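Local coordinates for Rho GTPase-activating protein 5 (Homo sapiens, PDB 5U4V) that probably stimulates GTP hydrolysis by Rho-family GTPases, and carries the pseudoGTPase domain modelled here, whose fold resembles that of small GTPases, at residues Ser82-Gly85 with Glu86-Lys90; Gln132-Ala135 with Asn136-Cys140; Thr157-Lys160 with Gln161-Gly165. All coordinates share one frame; numbering follows the deposited sequence.

Interaction 1 (Ser82-Gly85 with Glu86-Lys90)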
ATOM      1  N   SER A  82      10.516   1.229   9.503  1.00 51.20           N
ATOM      2  CA  SER A  82      10.225   1.569  10.907  1.00 51.73           C
ATOM      3  C   SER A  82       9.127   2.611  11.040  1.00 51.20           C
ATOM      4  O   SER A  82       8.233   2.447  11.865  1.00 50.60           O
ATOM      5  CB  SER A  82      11.493   2.059  11.625  1.00 54.65           C
ATOM      6  OG  SER A  82      12.038   3.191  10.972  1.00 57.07           O
ATOM      7  N   PHE A  83       9.209   3.679  10.237  1.00 51.37           N
ATOM      8  CA  PHE A  83       8.149   4.678  10.133  1.00 52.02           C
ATOM      9  C   PHE A  83       6.787   4.006   9.912  1.00 50.71           C
ATOM     10  O   PHE A  83       5.835   4.343  10.567  1.00 54.54           O
ATOM     11  CB  PHE A  83       8.495   5.666   9.002  1.00 53.96           C
ATOM     12  CG  PHE A  83       7.376   6.580   8.622  1.00 55.20           C
ATOM     13  CD1 PHE A  83       6.436   6.200   7.662  1.00 53.79           C
ATOM     14  CD2 PHE A  83       7.253   7.823   9.225  1.00 59.17           C
ATOM     15  CE1 PHE A  83       5.381   7.033   7.320  1.00 55.15           C
ATOM     16  CE2 PHE A  83       6.190   8.670   8.904  1.00 60.14           C
ATOM     17  CZ  PHE A  83       5.251   8.273   7.948  1.00 58.49           C
ATOM     18  N   ILE A  84       6.717   3.059   8.986  1.00 49.00           N
ATOM     19  CA  ILE A  84       5.516   2.300   8.707  1.00 50.24           C
ATOM     20  C   ILE A  84       5.069   1.504   9.928  1.00 52.00           C
ATOM     21  O   ILE A  84       3.891   1.566  10.324  1.00 49.63           O
ATOM     22  CB  ILE A  84       5.718   1.303   7.548  1.00 49.49           C
ATOM     23  CG1 ILE A  84       5.827   2.030   6.199  1.00 49.85           C
ATOM     24  CG2 ILE A  84       4.574   0.308   7.497  1.00 48.54           C
ATOM     25  CD1 ILE A  84       6.068   1.054   5.074  1.00 48.76           C
ATOM     26  N   GLY A  85       6.008   0.734  10.495  1.00 52.37           N
ATOM     27  CA  GLY A  85       5.748   0.011  11.746  1.00 56.55           C
ATOM     28  C   GLY A  85       5.260   0.990  12.800  1.00 59.93           C
ATOM     29  O   GLY A  85       4.137   0.880  13.340  1.00 59.78           O
ATOM     30  N   GLU A  86       6.092   2.002  13.016  1.00 61.88           N
ATOM     31  CA  GLU A  86       5.843   3.000  14.016  1.00 65.28           C
ATOM     32  C   GLU A  86       4.518   3.678  13.762  1.00 66.85           C
ATOM     33  O   GLU A  86       3.801   3.990  14.697  1.00 69.44           O
ATOM     34  CB  GLU A  86       6.999   4.018  14.054  1.00 67.20           C
ATOM     35  CG  GLU A  86       6.814   5.206  14.990  1.00 72.90           C
ATOM     36  CD  GLU A  86       8.137   5.800  15.453  1.00 75.32           C
ATOM     37  OE1 GLU A  86       9.064   5.005  15.721  1.00 74.96           O
ATOM     38  OE2 GLU A  86       8.239   7.050  15.571  1.00 76.66           O
ATOM     39  N   PHE A  87       4.188   3.910  12.501  1.00 64.48           N
ATOM     40  CA  PHE A  87       2.947   4.585  12.230  1.00 63.75           C
ATOM     41  C   PHE A  87       1.755   3.685  12.424  1.00 61.55           C
ATOM     42  O   PHE A  87       0.737   4.120  12.921  1.00 65.57           O
ATOM     43  CB  PHE A  87       2.912   5.193  10.846  1.00 65.11           C
ATOM     44  CG  PHE A  87       1.774   6.134  10.662  1.00 68.40           C
ATOM     45  CD1 PHE A  87       0.513   5.664  10.299  1.00 70.50           C
ATOM     46  CD2 PHE A  87       1.947   7.494  10.899  1.00 73.99           C
ATOM     47  CE1 PHE A  87      -0.570   6.545  10.171  1.00 73.43           C
ATOM     48  CE2 PHE A  87       0.875   8.388  10.763  1.00 76.77           C
ATOM     49  CZ  PHE A  87      -0.380   7.909  10.370  1.00 75.83           C
ATOM     50  N   ILE A  88       1.870   2.435  12.014  1.00 60.19           N
ATOM     51  CA  ILE A  88       0.799   1.456  12.225  1.00 60.11           C
ATOM     52  C   ILE A  88       0.531   1.259  13.715  1.00 60.91           C
ATOM     53  O   ILE A  88      -0.616   1.140  14.117  1.00 60.43           O
ATOM     54  CB  ILE A  88       1.082   0.136  11.484  1.00 59.45           C
ATOM     55  CG1 ILE A  88       1.061   0.403   9.978  1.00 58.78           C
ATOM     56  CG2 ILE A  88       0.027  -0.902  11.787  1.00 62.26           C
ATOM     57  CD1 ILE A  88       1.651  -0.721   9.168  1.00 57.21           C
ATOM     58  N   GLY A  89       1.587   1.279  14.524  1.00 62.04           N
ATOM     59  CA  GLY A  89       1.459   1.230  15.974  1.00 64.64           C
ATOM     60  C   GLY A  89       0.598   2.339  16.582  1.00 69.20           C
ATOM     61  O   GLY A  89      -0.208   2.077  17.480  1.00 71.02           O
ATOM     62  N   LYS A  90       0.776   3.575  16.104  1.00 68.66           N
ATOM     63  CA  LYS A  90      -0.028   4.707  16.519  1.00 71.36           C
ATOM     64  C   LYS A  90      -1.509   4.468  16.221  1.00 72.93           C
ATOM     65  O   LYS A  90      -2.364   4.657  17.084  1.00 74.65           O
ATOM     66  CB  LYS A  90       0.476   5.989  15.841  1.00 70.92           C
ATOM     67  CG  LYS A  90      -0.566   7.097  15.690  1.00 70.22           C
ATOM     68  CD  LYS A  90      -0.056   8.285  14.898  1.00 70.00           C
ATOM     69  CE  LYS A  90      -1.201   9.009  14.200  1.00 70.03           C
ATOM     70  NZ  LYS A  90      -0.857  10.413  13.846  1.00 71.88           N
TER

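Interaction 2 (Gln132-Ala135 with Asn136-Cys140)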
ATOM      1  N   GLN A 132       8.209  -8.934   5.831  1.00 53.98           N
ATOM      2  CA  GLN A 132       7.367 -10.116   5.819  1.00 52.76           C
ATOM      3  C   GLN A 132       6.822 -10.475   7.198  1.00 53.91           C
ATOM      4  O   GLN A 132       5.739 -11.017   7.307  1.00 52.19           O
ATOM      5  CB  GLN A 132       8.122 -11.291   5.200  1.00 55.49           C
ATOM      6  CG  GLN A 132       7.256 -12.503   4.916  1.00 58.95           C
ATOM      7  CD  GLN A 132       6.104 -12.191   3.974  1.00 57.74           C
ATOM      8  OE1 GLN A 132       6.297 -11.732   2.856  1.00 60.58           O
ATOM      9  NE2 GLN A 132       4.904 -12.422   4.442  1.00 57.74           N
ATOM     10  N   GLN A 133       7.573 -10.170   8.251  1.00 58.08           N
ATOM     11  CA  GLN A 133       7.058 -10.357   9.602  1.00 61.51           C
ATOM     12  C   GLN A 133       6.036  -9.275   9.943  1.00 59.69           C
ATOM     13  O   GLN A 133       5.026  -9.538  10.614  1.00 60.49           O
ATOM     14  CB  GLN A 133       8.178 -10.382  10.622  1.00 66.28           C
ATOM     15  CG  GLN A 133       8.992 -11.669  10.613  1.00 72.18           C
ATOM     16  CD  GLN A 133       9.869 -11.827  11.859  1.00 79.93           C
ATOM     17  OE1 GLN A 133      10.312 -10.841  12.449  1.00 83.22           O
ATOM     18  NE2 GLN A 133      10.131 -13.078  12.260  1.00 82.74           N
ATOM     19  N   LEU A 134       6.283  -8.066   9.449  1.00 56.67           N
ATOM     20  CA  LEU A 134       5.300  -7.018   9.606  1.00 53.59           C
ATOM     21  C   LEU A 134       4.030  -7.436   8.861  1.00 50.55           C
ATOM     22  O   LEU A 134       2.932  -7.367   9.422  1.00 49.67           O
ATOM     23  CB  LEU A 134       5.828  -5.662   9.134  1.00 51.57           C
ATOM     24  CG  LEU A 134       4.790  -4.525   9.241  1.00 50.25           C
ATOM     25  CD1 LEU A 134       4.237  -4.447  10.664  1.00 56.94           C
ATOM     26  CD2 LEU A 134       5.304  -3.149   8.797  1.00 48.12           C
ATOM     27  N   ALA A 135       4.194  -7.892   7.622  1.00 48.44           N
ATOM     28  CA  ALA A 135       3.049  -8.347   6.808  1.00 46.28           C
ATOM     29  C   ALA A 135       2.296  -9.465   7.505  1.00 47.24           C
ATOM     30  O   ALA A 135       1.061  -9.464   7.548  1.00 47.80           O
ATOM     31  CB  ALA A 135       3.527  -8.817   5.447  1.00 44.67           C
ATOM     32  N   ASN A 136       3.048 -10.402   8.071  1.00 50.26           N
ATOM     33  CA  ASN A 136       2.448 -11.508   8.809  1.00 52.86           C
ATOM     34  C   ASN A 136       1.610 -11.029   9.994  1.00 52.98           C
ATOM     35  O   ASN A 136       0.499 -11.512  10.197  1.00 51.36           O
ATOM     36  CB  ASN A 136       3.497 -12.481   9.286  1.00 55.89           C
ATOM     37  CG  ASN A 136       2.883 -13.718   9.881  1.00 60.06           C
ATOM     38  OD1 ASN A 136       2.058 -14.411   9.250  1.00 58.19           O
ATOM     39  ND2 ASN A 136       3.272 -14.011  11.113  1.00 63.42           N
ATOM     40  N   LYS A 137       2.143 -10.065  10.749  1.00 52.84           N
ATOM     41  CA  LYS A 137       1.435  -9.526  11.901  1.00 54.07           C
ATOM     42  C   LYS A 137       0.105  -8.901  11.459  1.00 52.82           C
ATOM     43  O   LYS A 137      -0.904  -9.060  12.119  1.00 55.71           O
ATOM     44  CB  LYS A 137       2.309  -8.533  12.665  1.00 55.19           C
ATOM     45  CG  LYS A 137       1.612  -7.827  13.843  1.00 57.84           C
ATOM     46  CD  LYS A 137       2.364  -7.942  15.179  1.00 60.64           C
ATOM     47  CE  LYS A 137       2.276  -6.630  15.972  1.00 63.88           C
ATOM     48  NZ  LYS A 137       2.711  -6.753  17.397  1.00 68.90           N
ATOM     49  N   LEU A 138       0.103  -8.215  10.336  1.00 49.91           N
ATOM     50  CA  LEU A 138      -1.124  -7.559   9.872  1.00 49.18           C
ATOM     51  C   LEU A 138      -2.010  -8.484   9.005  1.00 47.47           C
ATOM     52  O   LEU A 138      -3.131  -8.110   8.687  1.00 48.71           O
ATOM     53  CB  LEU A 138      -0.797  -6.269   9.109  1.00 47.05           C
ATOM     54  CG  LEU A 138       0.300  -5.363   9.704  1.00 49.23           C
ATOM     55  CD1 LEU A 138       0.792  -4.383   8.642  1.00 46.01           C
ATOM     56  CD2 LEU A 138      -0.038  -4.636  11.026  1.00 51.10           C
ATOM     57  N   GLN A 139      -1.502  -9.662   8.643  1.00 46.09           N
ATOM     58  CA  GLN A 139      -2.164 -10.578   7.692  1.00 46.30           C
ATOM     59  C   GLN A 139      -2.529  -9.854   6.389  1.00 44.29           C
ATOM     60  O   GLN A 139      -3.668  -9.870   5.940  1.00 43.07           O
ATOM     61  CB  GLN A 139      -3.395 -11.269   8.307  1.00 48.55           C
ATOM     62  CG  GLN A 139      -3.123 -12.104   9.554  1.00 51.07           C
ATOM     63  CD  GLN A 139      -2.660 -13.544   9.310  1.00 51.70           C
ATOM     64  OE1 GLN A 139      -2.422 -13.965   8.194  1.00 49.64           O
ATOM     65  NE2 GLN A 139      -2.496 -14.296  10.397  1.00 55.72           N
ATOM     66  N   CYS A 140      -1.537  -9.155   5.841  1.00 43.33           N
ATOM     67  CA  CYS A 140      -1.718  -8.381   4.643  1.00 42.40           C
ATOM     68  C   CYS A 140      -0.726  -8.858   3.592  1.00 40.16           C
ATOM     69  O   CYS A 140       0.347  -9.360   3.947  1.00 41.39           O
ATOM     70  CB  CYS A 140      -1.523  -6.895   4.908  1.00 42.34           C
ATOM     71  SG  CYS A 140       0.151  -6.409   5.379  1.00 46.94           S
TER

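Interaction 3 (Thr157-Lys160 with Gln161-Gly165)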
ATOM      1  N   THR A 157       3.677  -4.341 -13.473  1.00 57.16           N
ATOM      2  CA  THR A 157       3.126  -5.651 -13.105  1.00 56.44           C
ATOM      3  C   THR A 157       3.015  -5.749 -11.597  1.00 51.96           C
ATOM      4  O   THR A 157       2.018  -6.217 -11.080  1.00 52.08           O
ATOM      5  CB  THR A 157       3.968  -6.829 -13.661  1.00 59.50           C
ATOM      6  OG1 THR A 157       3.880  -6.833 -15.085  1.00 62.01           O
ATOM      7  CG2 THR A 157       3.499  -8.176 -13.119  1.00 58.40           C
ATOM      8  N   GLN A 158       4.025  -5.270 -10.897  1.00 50.90           N
ATOM      9  CA  GLN A 158       3.999  -5.271  -9.429  1.00 46.63           C
ATOM     10  C   GLN A 158       3.019  -4.296  -8.802  1.00 42.40           C
ATOM     11  O   GLN A 158       2.396  -4.617  -7.792  1.00 40.25           O
ATOM     12  CB  GLN A 158       5.388  -5.084  -8.901  1.00 48.58           C
ATOM     13  CG  GLN A 158       6.340  -6.148  -9.401  1.00 54.18           C
ATOM     14  CD  GLN A 158       5.717  -7.544  -9.388  1.00 55.36           C
ATOM     15  OE1 GLN A 158       4.927  -7.887 -10.260  1.00 56.42           O
ATOM     16  NE2 GLN A 158       6.064  -8.338  -8.384  1.00 55.07           N
ATOM     17  N   ILE A 159       2.843  -3.130  -9.412  1.00 41.67           N
ATOM     18  CA  ILE A 159       1.773  -2.227  -8.982  1.00 39.50           C
ATOM     19  C   ILE A 159       0.418  -2.937  -9.046  1.00 37.74           C
ATOM     20  O   ILE A 159      -0.389  -2.892  -8.130  1.00 38.46           O
ATOM     21  CB  ILE A 159       1.782  -0.900  -9.798  1.00 41.00           C
ATOM     22  CG1 ILE A 159       3.118  -0.150  -9.598  1.00 41.75           C
ATOM     23  CG2 ILE A 159       0.707   0.061  -9.366  1.00 41.56           C
ATOM     24  CD1 ILE A 159       3.482   0.044  -8.154  1.00 38.45           C
ATOM     25  N   LYS A 160       0.215  -3.664 -10.122  1.00 40.82           N
ATOM     26  CA  LYS A 160      -1.037  -4.344 -10.375  1.00 40.32           C
ATOM     27  C   LYS A 160      -1.317  -5.405  -9.343  1.00 38.28           C
ATOM     28  O   LYS A 160      -2.448  -5.500  -8.894  1.00 35.98           O
ATOM     29  CB  LYS A 160      -1.060  -4.917 -11.796  1.00 43.52           C
ATOM     30  CG  LYS A 160      -1.306  -3.855 -12.839  1.00 45.48           C
ATOM     31  CD  LYS A 160      -0.907  -4.343 -14.247  1.00 48.61           C
ATOM     32  CE  LYS A 160      -1.059  -3.237 -15.285  1.00 49.57           C
ATOM     33  NZ  LYS A 160      -0.091  -3.373 -16.405  1.00 54.04           N
ATOM     34  N   GLN A 161      -0.286  -6.185  -8.974  1.00 38.17           N
ATOM     35  CA  GLN A 161      -0.426  -7.206  -7.970  1.00 38.49           C
ATOM     36  C   GLN A 161      -0.820  -6.574  -6.649  1.00 36.93           C
ATOM     37  O   GLN A 161      -1.736  -7.040  -5.979  1.00 36.23           O
ATOM     38  CB  GLN A 161       0.883  -7.986  -7.788  1.00 40.88           C
ATOM     39  CG  GLN A 161       1.223  -8.973  -8.887  1.00 43.10           C
ATOM     40  CD  GLN A 161       2.612  -9.612  -8.670  1.00 46.01           C
ATOM     41  OE1 GLN A 161       3.234  -9.468  -7.596  1.00 43.30           O
ATOM     42  NE2 GLN A 161       3.106 -10.346  -9.689  1.00 49.15           N
ATOM     43  N   ALA A 162      -0.092  -5.523  -6.292  1.00 37.56           N
ATOM     44  CA  ALA A 162      -0.353  -4.737  -5.077  1.00 38.65           C
ATOM     45  C   ALA A 162      -1.772  -4.217  -5.080  1.00 38.34           C
ATOM     46  O   ALA A 162      -2.454  -4.241  -4.043  1.00 37.80           O
ATOM     47  CB  ALA A 162       0.614  -3.563  -4.998  1.00 38.35           C
ATOM     48  N   LEU A 163      -2.194  -3.741  -6.251  1.00 37.83           N
ATOM     49  CA  LEU A 163      -3.530  -3.191  -6.429  1.00 38.42           C
ATOM     50  C   LEU A 163      -4.591  -4.264  -6.294  1.00 40.40           C
ATOM     51  O   LEU A 163      -5.593  -4.053  -5.597  1.00 40.52           O
ATOM     52  CB  LEU A 163      -3.654  -2.499  -7.759  1.00 39.69           C
ATOM     53  CG  LEU A 163      -3.102  -1.076  -7.774  1.00 40.84           C
ATOM     54  CD1 LEU A 163      -3.050  -0.601  -9.239  1.00 42.85           C
ATOM     55  CD2 LEU A 163      -3.952  -0.131  -6.890  1.00 38.67           C
ATOM     56  N   ARG A 164      -4.353  -5.431  -6.900  1.00 41.64           N
ATOM     57  CA  ARG A 164      -5.311  -6.484  -6.746  1.00 43.71           C
ATOM     58  C   ARG A 164      -5.297  -7.070  -5.348  1.00 42.65           C
ATOM     59  O   ARG A 164      -6.315  -7.556  -4.860  1.00 43.83           O
ATOM     60  CB  ARG A 164      -5.193  -7.511  -7.845  1.00 48.36           C
ATOM     61  CG  ARG A 164      -3.934  -8.324  -7.848  1.00 51.56           C
ATOM     62  CD  ARG A 164      -4.072  -9.439  -8.874  1.00 55.52           C
ATOM     63  NE  ARG A 164      -4.119  -8.937 -10.230  1.00 55.64           N
ATOM     64  CZ  ARG A 164      -3.066  -8.765 -11.012  1.00 59.27           C
ATOM     65  NH1 ARG A 164      -1.848  -9.054 -10.595  1.00 57.28           N
ATOM     66  NH2 ARG A 164      -3.244  -8.331 -12.261  1.00 66.82           N
ATOM     67  N   GLY A 165      -4.154  -6.956  -4.674  1.00 39.92           N
ATOM     68  CA  GLY A 165      -4.088  -7.253  -3.258  1.00 39.19           C
ATOM     69  C   GLY A 165      -5.175  -6.490  -2.480  1.00 41.52           C
ATOM     70  O   GLY A 165      -6.088  -7.118  -1.904  1.00 42.60           O
TER

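Interaction 1 (Ser82-Gly85 with Glu86-Lys90)
I84 lays its branch methyl against the end of I88, one helical turn on, with I84 CG2 3.5 Å from I88 CD1. The two isoleucines lie side by side and point the same way. In I88 the longer branch sits beside its own backbone N, CG1 turned anti to the carbonyl carbon (chi1 -65°), and this swings it back along the helix, past the carbonyl oxygen of I84, so that CD1 finishes beside that residue. I84 CG2, anti to its own N, is the branch that meets it. The pair makes one apolar strip along helix 78-96. I84 also packs on C73 and F75 of strand 69-75 and on L134 of helix 124-138, and I88 on L138 of that same helix.

The second pair is aromatic and looser. F83 CZ comes to 4.5 Å from F87 CD2, and the rings meet obliquely, without stacking. Both rings rest on L14 at the end of strand 8-14; F83 further touches K16 and D51, F87 touches A52. This is the Ras-like G-domain plan: a helix after strand 69-75, lying against the central sheet, with K16 in the loop after strand 8-14, which probably corresponds to the P-loop of active GTPases.

Helical hydrogen bonds set the spacing of both strips. I88 N donates to I84 O over 2.8 Å, and F87 N donates to F83 O with a more bent N-H...O angle of 139°. G89 N reaches G85 O over 2.8 Å, nearly head-on to the carbonyl (C=O...N angle 167°). Beyond the two strips, the hydroxyl of exposed S82 bonds back to the carbonyl of E79, and T93 OG1 bonds to G89 O.

Interaction 2 (Gln132-Ala135 with Asn136-Cys140)
L134 and L138 make the main apolar contact: L134 CD1 stands 4.0 Å from L138 CD1, the two side chains crossing at a slant, with L138 CG also close over the carbonyl oxygen of L134. Past the end of the helix, C140 SG folds back to 4.1 Å from A135 CB. The thiol gets there because chi1 of 66° holds SG between the backbone N and the carbonyl carbon, turning it back toward A135. A135 and C140 both rest on L111 of strand 109-114, and L134 also touches L111.

The hydrogen bonds are all backbone. L138 N approaches L134 O in the carbonyl plane, whereas N136 N comes to Q132 O from above that plane. Then the helix ends in a Schellman motif: C140 N reaches back to A135 O over 3.1 Å, and Q139 N bonds to N136 O over the same distance. Q139, with positive phi, is the C-prime residue.

Oily contacts on the inner faces, beside polar side chains on exposed Q132, Q133, N136 and K137, imply an amphipathic helix end whose A135 and N136 carbonyls are taken up by its own backbone.

Interaction 3 (Thr157-Lys160 with Gln161-Gly165)
One straight chain and one folded one bring the glutamine amides together: both set CG beside their own backbone N, but Q161 then runs extended while Q158 folds at chi2 (-42°). Their side chains lie side by side, with the amide planes turned 75° apart. Q158 OE1 is 3.1 Å from Q161 NE2, but the angle is too poor for a hydrogen bond; Q158 NE2 has a weak one to D144 O. With an alanine in place of Q161, the Q158 amide would probably lose its packing partner, with a gap beside it and chiefly the weak bond to D144 O to steady it.

R164 CG lies between the backbone N and the carbonyl carbon, and a bend at chi3 brings the guanidinium back over K160, whose O sits 3.8 Å above the plane, toward the rim. R164 NH2 makes a salt bridge with D39. Beneath, R164 N donates to K160 O over 2.8 Å.

On the buried side I159 CG2 meets L163 CD1 at 3.8 Å. Here helix 156-173 lies on the sheet, A162 and L163 touching F72 of strand 69-75 and I159 V145 of strand 142-145, while I159 also reaches L23 and I27 of helix 19-28.

Overall arrangement
All three are local contacts between residues about a helical turn apart, on helices packed against the central sheet; interaction 2 also takes in the turn that ends its helix. Interactions 1 and 2 belong to neighbouring helices that meet directly: I84 CG2 lies 3.8 Å from L134 CD2, and I88 CD1 the same distance from L138 CD1, so the aliphatic pairs join into one seam. Interaction 3 stands apart, its centre about 22 Å from that of interaction 1. Interaction 2 is mostly surface; 1 (mid-helix) and 3 (in the first half of helix 156-173) are partly buried. Interaction 1 relies on aliphatic and aromatic carbon, whereas interaction 3 adds amides and a charged guanidinium.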